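Local structure of protein tyrosine phosphatase-like protein (Leishmania major, 3S4O) at residues A144-R147 with A153-Q156; L129-Y134 with L140-L145. The protein removes phosphate from phosphotyrosine in proteins and may act as a virulence factor that supports the parasite's survival inside host macrophages. One frame throughout, in Å; residues are numbered along the deposited sequence.

Contact 1 of 2, residues A144-R147 with A153-Q156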
ATOM      1  N   ALA A 144      -4.629  -2.668 -14.577  1.00 45.12           N
ATOM      2  CA  ALA A 144      -4.225  -1.771 -15.648  1.00 49.40           C
ATOM      3  C   ALA A 144      -3.706  -0.451 -15.075  1.00 50.38           C
ATOM      4  O   ALA A 144      -2.705   0.085 -15.548  1.00 53.70           O
ATOM      5  CB  ALA A 144      -5.397  -1.507 -16.597  1.00 51.91           C
ATOM      6  N   LEU A 145      -4.401   0.059 -14.059  1.00 48.60           N
ATOM      7  CA  LEU A 145      -4.062   1.333 -13.417  1.00 50.60           C
ATOM      8  C   LEU A 145      -2.663   1.280 -12.816  1.00 49.33           C
ATOM      9  O   LEU A 145      -1.853   2.195 -13.001  1.00 51.99           O
ATOM     10  CB  LEU A 145      -5.076   1.664 -12.317  1.00 50.67           C
ATOM     11  CG  LEU A 145      -4.987   3.048 -11.680  1.00 55.21           C
ATOM     12  CD1 LEU A 145      -4.566   4.146 -12.678  1.00 60.40           C
ATOM     13  CD2 LEU A 145      -6.318   3.414 -10.988  1.00 57.08           C
ATOM     14  N   ILE A 146      -2.388   0.188 -12.110  1.00 45.63           N
ATOM     15  CA  ILE A 146      -1.085  -0.016 -11.476  1.00 45.46           C
ATOM     16  C   ILE A 146      -0.000  -0.202 -12.529  1.00 47.66           C
ATOM     17  O   ILE A 146       1.100   0.320 -12.385  1.00 49.31           O
ATOM     18  CB  ILE A 146      -1.105  -1.221 -10.495  1.00 42.44           C
ATOM     19  CG1 ILE A 146      -1.800  -0.809  -9.187  1.00 41.86           C
ATOM     20  CG2 ILE A 146       0.305  -1.730 -10.209  1.00 43.06           C
ATOM     21  CD1 ILE A 146      -2.437  -1.940  -8.412  1.00 39.46           C
ATOM     22  N   ARG A 147      -0.334  -0.919 -13.597  1.00 48.46           N
ATOM     23  CA  ARG A 147       0.610  -1.169 -14.704  1.00 52.14           C
ATOM     24  C   ARG A 147       0.940   0.083 -15.533  1.00 57.40           C
ATOM     25  O   ARG A 147       2.015   0.176 -16.135  1.00 60.86           O
ATOM     26  CB  ARG A 147       0.084  -2.263 -15.628  1.00 51.60           C
ATOM     27  CG  ARG A 147       0.247  -3.645 -15.062  1.00 48.98           C
ATOM     28  CD  ARG A 147      -0.341  -4.685 -15.976  1.00 50.12           C
ATOM     29  NE  ARG A 147      -0.122  -6.021 -15.438  1.00 48.97           N
ATOM     30  CZ  ARG A 147      -0.732  -7.117 -15.866  1.00 50.45           C
ATOM     31  NH1 ARG A 147      -1.610  -7.060 -16.864  1.00 52.86           N
ATOM     32  NH2 ARG A 147      -0.460  -8.286 -15.298  1.00 50.11           N
ATOM     33  N   ALA A 153       4.038  -4.993 -13.400  1.00 52.62           N
ATOM     34  CA  ALA A 153       3.483  -5.356 -12.087  1.00 47.20           C
ATOM     35  C   ALA A 153       2.478  -6.516 -12.153  1.00 44.23           C
ATOM     36  O   ALA A 153       1.694  -6.601 -13.101  1.00 43.63           O
ATOM     37  CB  ALA A 153       2.836  -4.149 -11.434  1.00 45.19           C
ATOM     38  N   ILE A 154       2.543  -7.402 -11.144  1.00 41.52           N
ATOM     39  CA  ILE A 154       1.509  -8.404 -10.829  1.00 38.96           C
ATOM     40  C   ILE A 154       1.526  -9.631 -11.749  1.00 41.27           C
ATOM     41  O   ILE A 154       1.196  -9.538 -12.929  1.00 42.71           O
ATOM     42  CB  ILE A 154       0.075  -7.780 -10.772  1.00 37.57           C
ATOM     43  CG1 ILE A 154      -0.014  -6.707  -9.674  1.00 35.60           C
ATOM     44  CG2 ILE A 154      -0.980  -8.863 -10.526  1.00 36.69           C
ATOM     45  CD1 ILE A 154      -1.303  -5.940  -9.704  1.00 35.12           C
ATOM     46  N   ASN A 155       1.923 -10.785 -11.192  1.00 41.52           N
ATOM     47  CA  ASN A 155       2.020 -12.019 -11.976  1.00 43.96           C
ATOM     48  C   ASN A 155       0.664 -12.677 -12.156  1.00 43.75           C
ATOM     49  O   ASN A 155      -0.351 -12.190 -11.669  1.00 40.40           O
ATOM     50  CB  ASN A 155       3.060 -13.009 -11.393  1.00 45.70           C
ATOM     51  CG  ASN A 155       2.631 -13.648 -10.073  1.00 43.32           C
ATOM     52  OD1 ASN A 155       1.455 -13.702  -9.732  1.00 40.80           O
ATOM     53  ND2 ASN A 155       3.608 -14.147  -9.330  1.00 44.36           N
ATOM     54  N   GLN A 156       0.672 -13.805 -12.841  1.00 47.97           N
ATOM     55  CA  GLN A 156      -0.546 -14.461 -13.269  1.00 50.58           C
ATOM     56  C   GLN A 156      -1.384 -14.961 -12.078  1.00 48.80           C
ATOM     57  O   GLN A 156      -2.601 -14.783 -12.057  1.00 47.46           O
ATOM     58  CB  GLN A 156      -0.184 -15.614 -14.203  1.00 56.81           C
ATOM     59  CG  GLN A 156       0.783 -15.242 -15.340  1.00 61.06           C
ATOM     60  CD  GLN A 156       2.196 -15.877 -15.202  1.00 64.45           C
ATOM     61  OE1 GLN A 156       2.460 -16.949 -15.753  1.00 69.78           O
ATOM     62  NE2 GLN A 156       3.098 -15.202 -14.481  1.00 61.54           N
TER
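R147 reaches out from helix 139-149 and takes two consecutive backbone carbonyls of the loop that follows. Its NE donates to A153 O at 3.0 Å in a nearly straight bond, 170° at the hydrogen, and the donor sits almost on the extension of the A153 C=O bond. NH2 donates to I154 O at 3.1 Å. This second bond is more bent, 149° at the hydrogen, but its donor lies in the carbonyl plane of I154. Both oxygens meet the guanidinium at its edge and within its plane, and having two acceptors fixes the rotation of the group about the end of the side chain. The chain is extended from CG to NE, with CG anti to the carbonyl carbon (chi1 -77°), which carries the guanidinium clear of the helix and across to the loop. Beside this polar pair is a small apolar patch: CG2 of I146 packs on CB of A153 at 3.7 Å, while CD1 of I146 stands a looser 4.4 Å from CD1 of I154.

In this phosphatase fold the loop 150-155 joins two C-terminal helices, 139-149 and 156-164, and passes close to the PTP-signature P-loop, the C(X)5R loop from C116, the predicted phosphocysteine nucleophile, to R122. I154 forms a backbone hydrogen bond with L120, a residue inferred to bind substrate, and the side chain of A153 is about 8 Å from the bound thiosulfate.

Further out, I146 and I154 both press against P124 of helix 122-133, and I146 also reaches A128. N155 is the N-cap of helix 156-164: its OD1 accepts from the backbone N of Q158, and its ND2 donates to O of G79, the residue after D78, the inferred proton donor.

Contact 2 of 2, residues L129-Y134 with L140-L145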
ATOM      1  N   LEU A 129      -5.840  -4.459  -4.469  1.00 28.58           N
ATOM      2  CA  LEU A 129      -6.939  -4.931  -3.651  1.00 29.08           C
ATOM      3  C   LEU A 129      -7.687  -3.792  -2.972  1.00 29.14           C
ATOM      4  O   LEU A 129      -8.909  -3.854  -2.848  1.00 30.68           O
ATOM      5  CB  LEU A 129      -6.422  -5.863  -2.573  1.00 28.45           C
ATOM      6  CG  LEU A 129      -7.514  -6.302  -1.583  1.00 29.38           C
ATOM      7  CD1 LEU A 129      -8.284  -7.498  -2.106  1.00 30.01           C
ATOM      8  CD2 LEU A 129      -6.933  -6.559  -0.226  1.00 28.30           C
ATOM      9  N   ALA A 130      -6.945  -2.795  -2.487  1.00 27.79           N
ATOM     10  CA  ALA A 130      -7.554  -1.613  -1.860  1.00 27.99           C
ATOM     11  C   ALA A 130      -8.446  -0.888  -2.862  1.00 29.37           C
ATOM     12  O   ALA A 130      -9.544  -0.446  -2.515  1.00 30.53           O
ATOM     13  CB  ALA A 130      -6.492  -0.665  -1.311  1.00 26.70           C
ATOM     14  N   LEU A 131      -7.978  -0.786  -4.106  1.00 30.11           N
ATOM     15  CA  LEU A 131      -8.745  -0.145  -5.179  1.00 31.82           C
ATOM     16  C   LEU A 131     -10.051  -0.893  -5.440  1.00 33.35           C
ATOM     17  O   LEU A 131     -11.087  -0.280  -5.694  1.00 36.49           O
ATOM     18  CB  LEU A 131      -7.947  -0.070  -6.492  1.00 32.17           C
ATOM     19  CG  LEU A 131      -6.763   0.900  -6.579  1.00 31.66           C
ATOM     20  CD1 LEU A 131      -6.013   0.681  -7.886  1.00 32.23           C
ATOM     21  CD2 LEU A 131      -7.214   2.332  -6.499  1.00 31.77           C
ATOM     22  N   VAL A 132      -9.995  -2.215  -5.387  1.00 33.13           N
ATOM     23  CA  VAL A 132     -11.178  -3.034  -5.598  1.00 35.07           C
ATOM     24  C   VAL A 132     -12.138  -2.913  -4.413  1.00 36.36           C
ATOM     25  O   VAL A 132     -13.334  -2.688  -4.598  1.00 39.12           O
ATOM     26  CB  VAL A 132     -10.838  -4.511  -5.808  1.00 34.65           C
ATOM     27  CG1 VAL A 132     -12.109  -5.356  -5.783  1.00 35.83           C
ATOM     28  CG2 VAL A 132     -10.100  -4.700  -7.129  1.00 34.77           C
ATOM     29  N   GLU A 133     -11.606  -3.027  -3.204  1.00 35.26           N
ATOM     30  CA  GLU A 133     -12.437  -3.064  -1.999  1.00 36.14           C
ATOM     31  C   GLU A 133     -13.066  -1.708  -1.669  1.00 36.06           C
ATOM     32  O   GLU A 133     -14.244  -1.640  -1.337  1.00 37.88           O
ATOM     33  CB  GLU A 133     -11.621  -3.570  -0.800  1.00 35.89           C
ATOM     34  CG  GLU A 133     -12.405  -3.752   0.498  1.00 37.92           C
ATOM     35  CD  GLU A 133     -13.696  -4.498   0.331  1.00 42.22           C
ATOM     36  OE1 GLU A 133     -13.703  -5.529  -0.384  1.00 45.16           O
ATOM     37  OE2 GLU A 133     -14.705  -4.029   0.918  1.00 45.18           O
ATOM     38  N   TYR A 134     -12.277  -0.637  -1.759  1.00 35.08           N
ATOM     39  CA  TYR A 134     -12.714   0.710  -1.329  1.00 34.98           C
ATOM     40  C   TYR A 134     -13.025   1.640  -2.491  1.00 35.72           C
ATOM     41  O   TYR A 134     -13.941   2.452  -2.412  1.00 38.26           O
ATOM     42  CB  TYR A 134     -11.675   1.352  -0.392  1.00 33.35           C
ATOM     43  CG  TYR A 134     -11.402   0.508   0.834  1.00 32.61           C
ATOM     44  CD1 TYR A 134     -12.301   0.473   1.902  1.00 33.49           C
ATOM     45  CD2 TYR A 134     -10.261  -0.280   0.916  1.00 31.36           C
ATOM     46  CE1 TYR A 134     -12.062  -0.313   3.017  1.00 32.61           C
ATOM     47  CE2 TYR A 134     -10.016  -1.063   2.019  1.00 30.72           C
ATOM     48  CZ  TYR A 134     -10.922  -1.084   3.063  1.00 32.07           C
ATOM     49  OH  TYR A 134     -10.660  -1.879   4.167  1.00 33.91           O
ATOM     50  N   LEU A 140      -9.704  -5.982 -13.185  1.00 48.22           N
ATOM     51  CA  LEU A 140      -8.959  -5.738 -14.429  1.00 49.95           C
ATOM     52  C   LEU A 140      -8.530  -4.276 -14.588  1.00 48.91           C
ATOM     53  O   LEU A 140      -7.457  -4.000 -15.124  1.00 48.76           O
ATOM     54  CB  LEU A 140      -9.773  -6.166 -15.649  1.00 55.89           C
ATOM     55  CG  LEU A 140      -9.891  -7.680 -15.909  1.00 59.55           C
ATOM     56  CD1 LEU A 140     -10.620  -7.900 -17.243  1.00 64.35           C
ATOM     57  CD2 LEU A 140      -8.533  -8.430 -15.869  1.00 57.74           C
ATOM     58  N   ASP A 141      -9.366  -3.349 -14.124  1.00 48.79           N
ATOM     59  CA  ASP A 141      -9.043  -1.922 -14.187  1.00 49.35           C
ATOM     60  C   ASP A 141      -8.018  -1.526 -13.109  1.00 45.78           C
ATOM     61  O   ASP A 141      -7.234  -0.597 -13.310  1.00 46.61           O
ATOM     62  CB  ASP A 141     -10.296  -1.046 -14.028  1.00 52.46           C
ATOM     63  CG  ASP A 141     -11.238  -1.100 -15.236  1.00 57.75           C
ATOM     64  OD1 ASP A 141     -10.789  -1.355 -16.376  1.00 59.42           O
ATOM     65  OD2 ASP A 141     -12.453  -0.869 -15.030  1.00 61.09           O
ATOM     66  N   ALA A 142      -8.038  -2.206 -11.964  1.00 42.10           N
ATOM     67  CA  ALA A 142      -7.069  -1.916 -10.908  1.00 39.96           C
ATOM     68  C   ALA A 142      -5.682  -2.334 -11.356  1.00 39.74           C
ATOM     69  O   ALA A 142      -4.695  -1.661 -11.051  1.00 40.85           O
ATOM     70  CB  ALA A 142      -7.437  -2.614  -9.615  1.00 37.50           C
ATOM     71  N   ILE A 143      -5.616  -3.453 -12.073  1.00 40.26           N
ATOM     72  CA  ILE A 143      -4.348  -3.992 -12.568  1.00 40.46           C
ATOM     73  C   ILE A 143      -3.779  -3.071 -13.644  1.00 42.88           C
ATOM     74  O   ILE A 143      -2.598  -2.731 -13.624  1.00 43.89           O
ATOM     75  CB  ILE A 143      -4.514  -5.419 -13.152  1.00 41.68           C
ATOM     76  CG1 ILE A 143      -4.852  -6.425 -12.049  1.00 40.54           C
ATOM     77  CG2 ILE A 143      -3.235  -5.878 -13.831  1.00 42.06           C
ATOM     78  CD1 ILE A 143      -5.311  -7.788 -12.587  1.00 42.77           C
ATOM     79  N   ALA A 144      -4.629  -2.668 -14.577  1.00 45.12           N
ATOM     80  CA  ALA A 144      -4.225  -1.771 -15.648  1.00 49.40           C
ATOM     81  C   ALA A 144      -3.706  -0.451 -15.075  1.00 50.38           C
ATOM     82  O   ALA A 144      -2.705   0.085 -15.548  1.00 53.70           O
ATOM     83  CB  ALA A 144      -5.397  -1.507 -16.597  1.00 51.91           C
ATOM     84  N   LEU A 145      -4.401   0.059 -14.059  1.00 48.60           N
ATOM     85  CA  LEU A 145      -4.062   1.333 -13.417  1.00 50.60           C
ATOM     86  C   LEU A 145      -2.663   1.280 -12.816  1.00 49.33           C
ATOM     87  O   LEU A 145      -1.853   2.195 -13.001  1.00 51.99           O
ATOM     88  CB  LEU A 145      -5.076   1.664 -12.317  1.00 50.67           C
ATOM     89  CG  LEU A 145      -4.987   3.048 -11.680  1.00 55.21           C
ATOM     90  CD1 LEU A 145      -4.566   4.146 -12.678  1.00 60.40           C
ATOM     91  CD2 LEU A 145      -6.318   3.414 -10.988  1.00 57.08           C
TER
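A142 and L131 face each other where helices 122-133 and 139-149 come together, and every contact between the two segments is apolar; no hydrogen bond crosses. The CB of A142 meets CD1 of L131 at 4.0 Å and also sits 4.1 Å from the CB of L131, so the methyl lies alongside the leucine rather than against its end alone. A little further along, CG2 of V132 approaches the same alanine methyl at 4.2 Å, placing A142 against two successive residues of the partner helix. L145, one turn on from A142, adds its CD2 to CD1 of L131 at 4.1 Å, a meeting of branch ends. L145 extends toward L131 because its CG is anti to the backbone N (chi1 -172°); the CD1 of L131 has both the A142 methyl and L145 CD2 beside it.

The two successive helices, joined by a short turn, form an antiparallel alpha-alpha hairpin. Within the protein tyrosine phosphatase fold it packs on helix 156-164, where V132 and I143 both touch I162, and on strand 7-13, where L131 meets C12. The segment axes run roughly antiparallel, 141° between their directions, and approach to 9.1 Å. The small A142 suits this spacing: its CA lies 6.2 Å from the CA of L131.

Polar interactions stay within the turn or on other flanks. The backbone of L131 bonds with V137, and S138 OG bonds to the backbone N of D141 near the start of the second helix. E133 pairs with R167 in a salt bridge through OE2 and with the Y165 hydroxyl through OE1, tying helix 122-133 to the C-terminal tail, while the Y134 hydroxyl bonds to D95 of helix 84-103.

How the contacts relate
Helix 139-149 serves both contacts, and the segments share A144 and L145, of which L145 touches across contact 2 alone; the contact centres are 10 Å apart. Contact 2 sets this helix against helix 122-133, whereas contact 1 takes it on to the loop that leads into helix 156-164. The two meet directly where CD1 of I154 packs on CG1 of I143 at 4.3 Å. Contact 2 lies away from the annotated sites, while contact 1 is near the active site: the side chain of A153 is about 5 Å from that of L120, inferred to bind substrate, and that of I154 about 11 Å from that of D78, the inferred proton donor.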